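Long-range contact in Lys-gingipain W83 (Porphyromonas gingivalis, PDB 6I9A), which cleaves proteins after lysine as a secreted cysteine endopeptidase and may act as a virulence factor in periodontal disease: residues 208-222 with 242-256. Residues are numbered along the deposited sequence; the frame is centred on the assembly and turned at random.
Sequences VSFANYTAHGSETAW and FLAIGNCCITAQFDY. With CA (calcium ion), chain H; H8E (benzyl-N-[(2S)-1-[[(3S)-7-amino-1-(benzylamino)-1,2-dioxoheptan-3-yl]amino]-5-(2-methyl-2-phenylhydrazinyl)-1,5-dioxopentan-2-yl]carbamate), chain I.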
loop_
_atom_site.group_PDB
_atom_site.type_symbol
_atom_site.label_atom_id
_atom_site.label_comp_id
_atom_site.label_asym_id
_atom_site.label_seq_id
_atom_site.Cartn_x
_atom_site.Cartn_y
_atom_site.Cartn_z
ATOM N N VAL A 208 -11.832 -0.301 -12.683
ATOM C CA VAL A 208 -11.167 -1.489 -12.161
ATOM C C VAL A 208 -10.640 -1.139 -10.770
ATOM O O VAL A 208 -10.318 0.023 -10.491
ATOM C CB VAL A 208 -10.002 -1.991 -13.050
ATOM C CG1 VAL A 208 -10.521 -2.552 -14.375
ATOM C CG2 VAL A 208 -8.949 -0.904 -13.271
ATOM N N SER A 209 -10.531 -2.166 -9.925
ATOM C CA SER A 209 -9.971 -1.995 -8.567
ATOM C C SER A 209 -8.439 -2.058 -8.598
ATOM O O SER A 209 -7.769 -1.603 -7.649
ATOM C CB SER A 209 -10.487 -3.102 -7.623
ATOM O OG SER A 209 -10.158 -4.386 -8.147
ATOM N N PHE A 210 -7.887 -2.710 -9.620
ATOM C CA PHE A 210 -6.490 -3.122 -9.632
ATOM C C PHE A 210 -6.062 -3.212 -11.074
ATOM O O PHE A 210 -6.801 -3.757 -11.910
ATOM C CB PHE A 210 -6.404 -4.510 -8.976
ATOM C CG PHE A 210 -5.008 -5.105 -8.950
ATOM C CD1 PHE A 210 -4.009 -4.543 -8.152
ATOM C CD2 PHE A 210 -4.689 -6.230 -9.716
ATOM C CE1 PHE A 210 -2.739 -5.125 -8.102
ATOM C CE2 PHE A 210 -3.408 -6.805 -9.656
ATOM C CZ PHE A 210 -2.462 -6.250 -8.847
ATOM N N ALA A 211 -4.867 -2.717 -11.365
ATOM C CA ALA A 211 -4.265 -2.797 -12.698
ATOM C C ALA A 211 -2.827 -3.206 -12.520
ATOM O O ALA A 211 -2.096 -2.557 -11.748
ATOM C CB ALA A 211 -4.359 -1.462 -13.398
ATOM N N ASN A 212 -2.401 -4.279 -13.234
ATOM C CA ASN A 212 -0.996 -4.728 -13.139
ATOM C C ASN A 212 -0.476 -4.939 -14.552
ATOM O O ASN A 212 -1.080 -5.668 -15.354
ATOM C CB ASN A 212 -0.941 -6.026 -12.352
ATOM C CG ASN A 212 0.416 -6.632 -12.049
ATOM O OD1 ASN A 212 0.464 -7.808 -11.699
ATOM N ND2 ASN A 212 1.503 -5.862 -12.122
ATOM N N TYR A 213 0.628 -4.255 -14.854
ATOM C CA TYR A 213 1.330 -4.313 -16.125
ATOM C C TYR A 213 2.709 -4.905 -15.857
ATOM O O TYR A 213 3.437 -4.433 -14.975
ATOM C CB TYR A 213 1.446 -2.874 -16.679
ATOM C CG TYR A 213 2.364 -2.722 -17.868
ATOM C CD1 TYR A 213 3.721 -2.467 -17.689
ATOM C CD2 TYR A 213 1.868 -2.738 -19.165
ATOM C CE1 TYR A 213 4.565 -2.231 -18.766
ATOM C CE2 TYR A 213 2.707 -2.506 -20.260
ATOM C CZ TYR A 213 4.056 -2.248 -20.051
ATOM O OH TYR A 213 4.883 -2.041 -21.148
ATOM N N THR A 214 3.114 -5.906 -16.649
ATOM C CA THR A 214 4.468 -6.457 -16.600
ATOM C C THR A 214 5.019 -6.494 -18.022
ATOM O O THR A 214 4.468 -7.188 -18.909
ATOM C CB THR A 214 4.496 -7.826 -15.922
ATOM O OG1 THR A 214 5.874 -8.279 -16.034
ATOM C CG2 THR A 214 3.580 -8.896 -16.527
ATOM N N ALA A 215 6.057 -5.701 -18.264
ATOM C CA ALA A 215 6.816 -5.554 -19.534
ATOM C C ALA A 215 7.646 -4.273 -19.436
ATOM O O ALA A 215 8.152 -4.006 -18.354
ATOM C CB ALA A 215 5.929 -5.572 -20.790
ATOM N N HIS A 216 7.839 -3.510 -20.517
ATOM C CA HIS A 216 8.783 -2.370 -20.506
ATOM C C HIS A 216 8.189 -1.123 -19.911
ATOM O O HIS A 216 7.035 -0.766 -20.215
ATOM C CB HIS A 216 9.273 -2.066 -21.920
ATOM C CG HIS A 216 9.806 -3.243 -22.663
ATOM N ND1 HIS A 216 9.602 -3.364 -24.022
ATOM C CD2 HIS A 216 10.447 -4.341 -22.236
ATOM C CE1 HIS A 216 10.158 -4.504 -24.386
ATOM N NE2 HIS A 216 10.709 -5.109 -23.366
ATOM N N GLY A 217 8.996 -0.403 -19.156
ATOM C CA GLY A 217 8.625 0.883 -18.592
ATOM C C GLY A 217 9.604 1.977 -18.910
ATOM O O GLY A 217 10.801 1.724 -19.098
ATOM N N SER A 218 9.110 3.210 -18.890
ATOM C CA SER A 218 9.936 4.402 -18.917
ATOM C C SER A 218 9.584 5.237 -17.688
ATOM O O SER A 218 8.681 4.886 -16.918
ATOM C CB SER A 218 9.755 5.223 -20.187
ATOM O OG SER A 218 8.528 5.934 -20.090
ATOM N N GLU A 219 10.257 6.378 -17.503
ATOM C CA GLU A 219 9.966 7.202 -16.316
ATOM C C GLU A 219 8.560 7.716 -16.328
ATOM O O GLU A 219 8.013 7.984 -15.261
ATOM C CB GLU A 219 10.887 8.440 -16.282
ATOM C CG GLU A 219 12.397 8.112 -16.287
ATOM C CD GLU A 219 13.071 8.028 -17.664
ATOM O OE1 GLU A 219 12.358 7.852 -18.682
ATOM O OE2 GLU A 219 14.320 8.127 -17.716
ATOM N N THR A 220 7.967 7.852 -17.526
ATOM C CA THR A 220 6.655 8.490 -17.664
ATOM C C THR A 220 5.644 7.625 -18.385
ATOM O O THR A 220 4.609 8.142 -18.835
ATOM C CB THR A 220 6.811 9.859 -18.380
ATOM O OG1 THR A 220 7.412 9.636 -19.662
ATOM C CG2 THR A 220 7.616 10.843 -17.568
ATOM N N ALA A 221 5.881 6.303 -18.483
ATOM C CA ALA A 221 4.941 5.467 -19.205
ATOM C C ALA A 221 5.097 4.012 -18.876
ATOM O O ALA A 221 6.200 3.501 -18.640
ATOM C CB ALA A 221 5.116 5.621 -20.742
ATOM N N TRP A 222 3.981 3.288 -19.009
ATOM C CA TRP A 222 3.987 1.860 -19.323
ATOM C C TRP A 222 4.213 1.860 -20.839
ATOM O O TRP A 222 3.441 2.480 -21.578
ATOM C CB TRP A 222 2.683 1.171 -18.916
ATOM C CG TRP A 222 2.505 1.086 -17.437
ATOM C CD1 TRP A 222 3.456 1.255 -16.468
ATOM C CD2 TRP A 222 1.325 0.643 -16.769
ATOM N NE1 TRP A 222 2.920 0.975 -15.235
ATOM C CE2 TRP A 222 1.609 0.599 -15.391
ATOM C CE3 TRP A 222 0.027 0.307 -17.204
ATOM C CZ2 TRP A 222 0.682 0.133 -14.437
ATOM C CZ3 TRP A 222 -0.912 -0.090 -16.250
ATOM C CH2 TRP A 222 -0.583 -0.165 -14.883
ATOM N N PHE A 242 -8.098 2.968 -8.195
ATOM C CA PHE A 242 -7.442 1.659 -8.176
ATOM C C PHE A 242 -6.062 1.684 -7.506
ATOM O O PHE A 242 -5.429 2.748 -7.344
ATOM C CB PHE A 242 -7.349 1.091 -9.626
ATOM C CG PHE A 242 -6.802 2.056 -10.668
ATOM C CD1 PHE A 242 -5.431 2.306 -10.785
ATOM C CD2 PHE A 242 -7.664 2.654 -11.583
ATOM C CE1 PHE A 242 -4.964 3.204 -11.740
ATOM C CE2 PHE A 242 -7.192 3.522 -12.542
ATOM C CZ PHE A 242 -5.862 3.775 -12.642
ATOM N N LEU A 243 -5.585 0.469 -7.213
ATOM C CA LEU A 243 -4.160 0.231 -6.970
ATOM C C LEU A 243 -3.563 -0.175 -8.323
ATOM O O LEU A 243 -4.144 -1.025 -9.015
ATOM C CB LEU A 243 -4.030 -0.943 -5.993
ATOM C CG LEU A 243 -2.607 -1.536 -5.875
ATOM C CD1 LEU A 243 -1.580 -0.520 -5.358
ATOM C CD2 LEU A 243 -2.618 -2.739 -4.950
ATOM N N ALA A 244 -2.445 0.440 -8.713
ATOM C CA ALA A 244 -1.747 0.007 -9.937
ATOM C C ALA A 244 -0.360 -0.457 -9.550
ATOM O O ALA A 244 0.294 0.131 -8.658
ATOM C CB ALA A 244 -1.695 1.131 -10.946
ATOM N N ILE A 245 0.099 -1.491 -10.255
ATOM C CA ILE A 245 1.464 -2.056 -10.040
ATOM C C ILE A 245 2.126 -2.158 -11.406
ATOM O O ILE A 245 1.607 -2.845 -12.323
ATOM C CB ILE A 245 1.401 -3.434 -9.361
ATOM C CG1 ILE A 245 0.687 -3.305 -8.006
ATOM C CG2 ILE A 245 2.834 -4.000 -9.203
ATOM C CD1 ILE A 245 0.670 -4.596 -7.185
ATOM N N GLY A 246 3.247 -1.469 -11.558
ATOM C CA GLY A 246 4.062 -1.541 -12.773
ATOM C C GLY A 246 5.300 -2.385 -12.489
ATOM O O GLY A 246 6.221 -1.933 -11.790
ATOM N N ASN A 247 5.253 -3.657 -12.904
ATOM C CA ASN A 247 6.435 -4.533 -12.825
ATOM C C ASN A 247 7.238 -4.318 -14.108
ATOM O O ASN A 247 7.042 -4.997 -15.135
ATOM C CB ASN A 247 6.029 -5.974 -12.640
ATOM C CG ASN A 247 5.347 -6.233 -11.309
ATOM O OD1 ASN A 247 4.183 -6.634 -11.238
ATOM N ND2 ASN A 247 6.081 -5.984 -10.212
ATOM N N CYS A 248 8.055 -3.255 -14.074
ATOM C CA CYS A 248 8.715 -2.690 -15.266
ATOM C C CYS A 248 9.748 -1.696 -14.812
ATOM O O CYS A 248 9.770 -1.281 -13.642
ATOM C CB CYS A 248 7.707 -2.043 -16.224
ATOM S SG CYS A 248 6.711 -0.724 -15.482
ATOM N N CYS A 249 10.583 -1.222 -15.710
ATOM C CA CYS A 249 11.583 -0.218 -15.363
ATOM C C CYS A 249 10.984 1.126 -15.012
ATOM O O CYS A 249 9.974 1.528 -15.600
ATOM C CB CYS A 249 12.525 -0.010 -16.563
ATOM S SG CYS A 249 13.500 -1.492 -17.005
ATOM N N ILE A 250 11.636 1.800 -14.067
ATOM C CA ILE A 250 11.780 3.235 -13.792
ATOM C C ILE A 250 10.487 4.076 -13.702
ATOM O O ILE A 250 10.641 5.295 -13.493
ATOM C CB ILE A 250 12.798 3.896 -14.772
ATOM C CG1 ILE A 250 12.342 3.842 -16.245
ATOM C CG2 ILE A 250 14.180 3.228 -14.585
ATOM C CD1 ILE A 250 13.361 4.518 -17.221
ATOM N N THR A 251 9.282 3.483 -13.710
ATOM C CA THR A 251 8.081 4.310 -13.585
ATOM C C THR A 251 7.927 4.969 -12.225
ATOM O O THR A 251 7.109 5.904 -12.128
ATOM C CB THR A 251 6.850 3.472 -13.844
ATOM O OG1 THR A 251 6.695 2.455 -12.846
ATOM C CG2 THR A 251 6.778 2.893 -15.254
ATOM N N ALA A 252 8.677 4.519 -11.202
ATOM C CA ALA A 252 8.616 5.135 -9.871
ATOM C C ALA A 252 9.907 5.868 -9.607
ATOM O O ALA A 252 10.279 6.064 -8.450
ATOM C CB ALA A 252 8.325 4.077 -8.810
ATOM N N GLN A 253 10.590 6.374 -10.643
ATOM C CA GLN A 253 11.857 7.151 -10.438
ATOM C C GLN A 253 11.451 8.583 -10.084
ATOM O O GLN A 253 11.410 9.492 -10.918
ATOM C CB GLN A 253 12.700 7.085 -11.703
ATOM C CG GLN A 253 14.160 7.480 -11.383
ATOM C CD GLN A 253 15.041 7.313 -12.582
ATOM O OE1 GLN A 253 15.500 8.310 -13.203
ATOM N NE2 GLN A 253 15.316 6.076 -12.924
ATOM N N PHE A 254 11.192 8.776 -8.788
ATOM C CA PHE A 254 10.482 9.964 -8.340
ATOM C C PHE A 254 11.357 11.183 -8.131
ATOM O O PHE A 254 10.827 12.237 -7.730
ATOM C CB PHE A 254 9.635 9.642 -7.076
ATOM C CG PHE A 254 10.443 9.094 -5.930
ATOM C CD1 PHE A 254 10.530 7.718 -5.711
ATOM C CD2 PHE A 254 11.083 9.946 -5.053
ATOM C CE1 PHE A 254 11.299 7.212 -4.656
ATOM C CE2 PHE A 254 11.870 9.448 -4.010
ATOM C CZ PHE A 254 11.956 8.082 -3.790
ATOM N N ASP A 255 12.669 11.139 -8.480
ATOM C CA ASP A 255 13.488 12.341 -8.583
ATOM C C ASP A 255 13.775 12.698 -10.054
ATOM O O ASP A 255 14.649 13.540 -10.314
ATOM C CB ASP A 255 14.798 12.158 -7.816
ATOM C CG ASP A 255 15.794 11.278 -8.520
ATOM O OD1 ASP A 255 15.360 10.453 -9.364
ATOM O OD2 ASP A 255 17.019 11.422 -8.249
ATOM N N TYR A 256 13.006 12.163 -10.991
ATOM C CA TYR A 256 13.169 12.488 -12.394
ATOM C C TYR A 256 12.872 13.983 -12.635
ATOM O O TYR A 256 12.179 14.644 -11.841
ATOM C CB TYR A 256 12.237 11.607 -13.220
ATOM C CG TYR A 256 12.411 11.732 -14.722
ATOM C CD1 TYR A 256 13.651 11.477 -15.332
ATOM C CD2 TYR A 256 11.317 11.971 -15.545
ATOM C CE1 TYR A 256 13.785 11.488 -16.727
ATOM C CE2 TYR A 256 11.450 12.007 -16.931
ATOM C CZ TYR A 256 12.690 11.805 -17.512
ATOM O OH TYR A 256 12.794 11.878 -18.887
HETATM CA CA CA H . 9.245 13.894 -8.273
HETATM C CAQ H8E I . 11.882 2.122 -22.117
HETATM C CAK H8E I . 10.993 2.679 -23.061
HETATM C CAH H8E I . 10.484 1.886 -24.090
HETATM C CAL H8E I . 10.849 0.549 -24.220
HETATM C CAR H8E I . 11.739 0.036 -23.288
HETATM C CBO H8E I . 12.235 0.769 -22.219
HETATM C CBA H8E I . 13.169 0.159 -21.356
HETATM N NBE H8E I . 12.537 -0.576 -20.247
HETATM C CBL H8E I . 13.081 -1.700 -19.701
HETATM O OAE H8E I . 14.086 -2.233 -20.187
HETATM C CBN H8E I . 12.371 -2.259 -18.472
HETATM O OAG H8E I . 11.173 -1.854 -18.350
HETATM C CBS H8E I . 12.586 -3.798 -18.331
HETATM C CBB H8E I . 11.535 -4.475 -17.443
HETATM C CAY H8E I . 11.679 -5.999 -17.405
HETATM C CAX H8E I . 10.826 -6.697 -16.341
HETATM C CAW H8E I . 9.345 -6.698 -16.697
HETATM N NAB H8E I . 8.587 -7.424 -15.634
HETATM N NBG H8E I . 13.933 -4.154 -17.868
HETATM C C H8E I . 14.819 -4.906 -18.521
HETATM O O H8E I . 14.667 -5.380 -19.640
HETATM C CA H8E I . 16.166 -4.978 -17.815
HETATM N N H8E I . 16.936 -6.157 -18.200
HETATM C CBK H8E I . 16.562 -7.416 -17.857
HETATM O OAD H8E I . 15.468 -7.600 -17.305
HETATM O OBI H8E I . 17.398 -8.338 -18.154
HETATM C CBD H8E I . 17.034 -9.744 -17.901
HETATM C CBP H8E I . 17.993 -10.656 -18.524
HETATM C CAS H8E I . 19.028 -11.248 -17.799
HETATM C CAM H8E I . 19.963 -12.158 -18.381
HETATM C CAI H8E I . 19.829 -12.370 -19.764
HETATM C CAN H8E I . 18.841 -11.727 -20.493
HETATM C CAT H8E I . 17.921 -10.879 -19.900
HETATM C CB H8E I . 16.984 -3.720 -18.148
HETATM C CG H8E I . 17.251 -3.546 -19.666
HETATM C CD H8E I . 17.711 -2.152 -19.979
HETATM O OE1 H8E I . 18.894 -1.838 -19.843
HETATM N NE2 H8E I . 16.700 -1.336 -20.330
HETATM N NBT H8E I . 16.875 0.045 -20.508
HETATM C CAA H8E I . 16.063 0.845 -19.551
HETATM C CBQ H8E I . 17.074 0.450 -21.863
HETATM C CAU H8E I . 16.726 1.732 -22.314
HETATM C CAO H8E I . 16.988 2.112 -23.627
HETATM C CAJ H8E I . 17.587 1.218 -24.506
HETATM C CAP H8E I . 17.899 -0.068 -24.089
HETATM C CAV H8E I . 17.664 -0.446 -22.765
HETATM O O HOH W 1 2.369 -8.186 -9.678
HETATM O O HOH W 2 16.174 8.608 -15.867
HETATM O O HOH W 3 14.844 10.286 -19.809
HETATM O O HOH W 4 10.187 13.277 -10.449
HETATM O O HOH W 5 11.212 15.297 -8.003
HETATM O O HOH W 6 8.402 15.503 -9.787
#
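The catalytic cleft of this C25 peptidase lies at the C-terminal ends of two neighbouring parallel strands, 210-214 and 242-247, whose axes run 7° apart. Backbone hydrogen bonds alternate across them from Leu-243 N to Ser-209 O through Asn-247 N to Tyr-213 O. On the Phe-210 side, Ile-245 CD1 meets that ring in its plane at the edge, 3.6 Å from CE1. Further along, Asn-212 CG stands anti to the backbone N (chi1 -176°), which lets ND2 reach over to the partner strand. Its two acceptors, Asn-247 OD1 (2.9 Å) and Ile-245 O, both lie close to the amide plane of Asn-212, fixing its rotation; Asn-212 OD1 is hydrogen-bonded to Tyr-313 OH.

Past the strand ends the loops carry His-216 and the nucleophile Cys-249, as in the caspase-like clan CD fold. Cys-249 SG is covalently bound to CBN of the inhibitor, 2.0 Å away, and inhibitor OAG accepts from Gly-217 N (2.7 Å) and Cys-249 N (2.8 Å), an arrangement consistent with an oxyanion hole. The inhibitor's lysine-like amine NAB donates to Thr-214 OG1 and Asn-247 O, consistent with the S1 pocket for the P1 lysine. Beyond the cleft, Glu-219 CG sits 3.6 Å from the Tyr-256 ring centroid, over the face, a CH-pi contact; the chain bends at chi2 and the carboxylate stacks on the ring, planes 19° apart. Phe-254 O binds a calcium ion with Asp-85 and Glu-263.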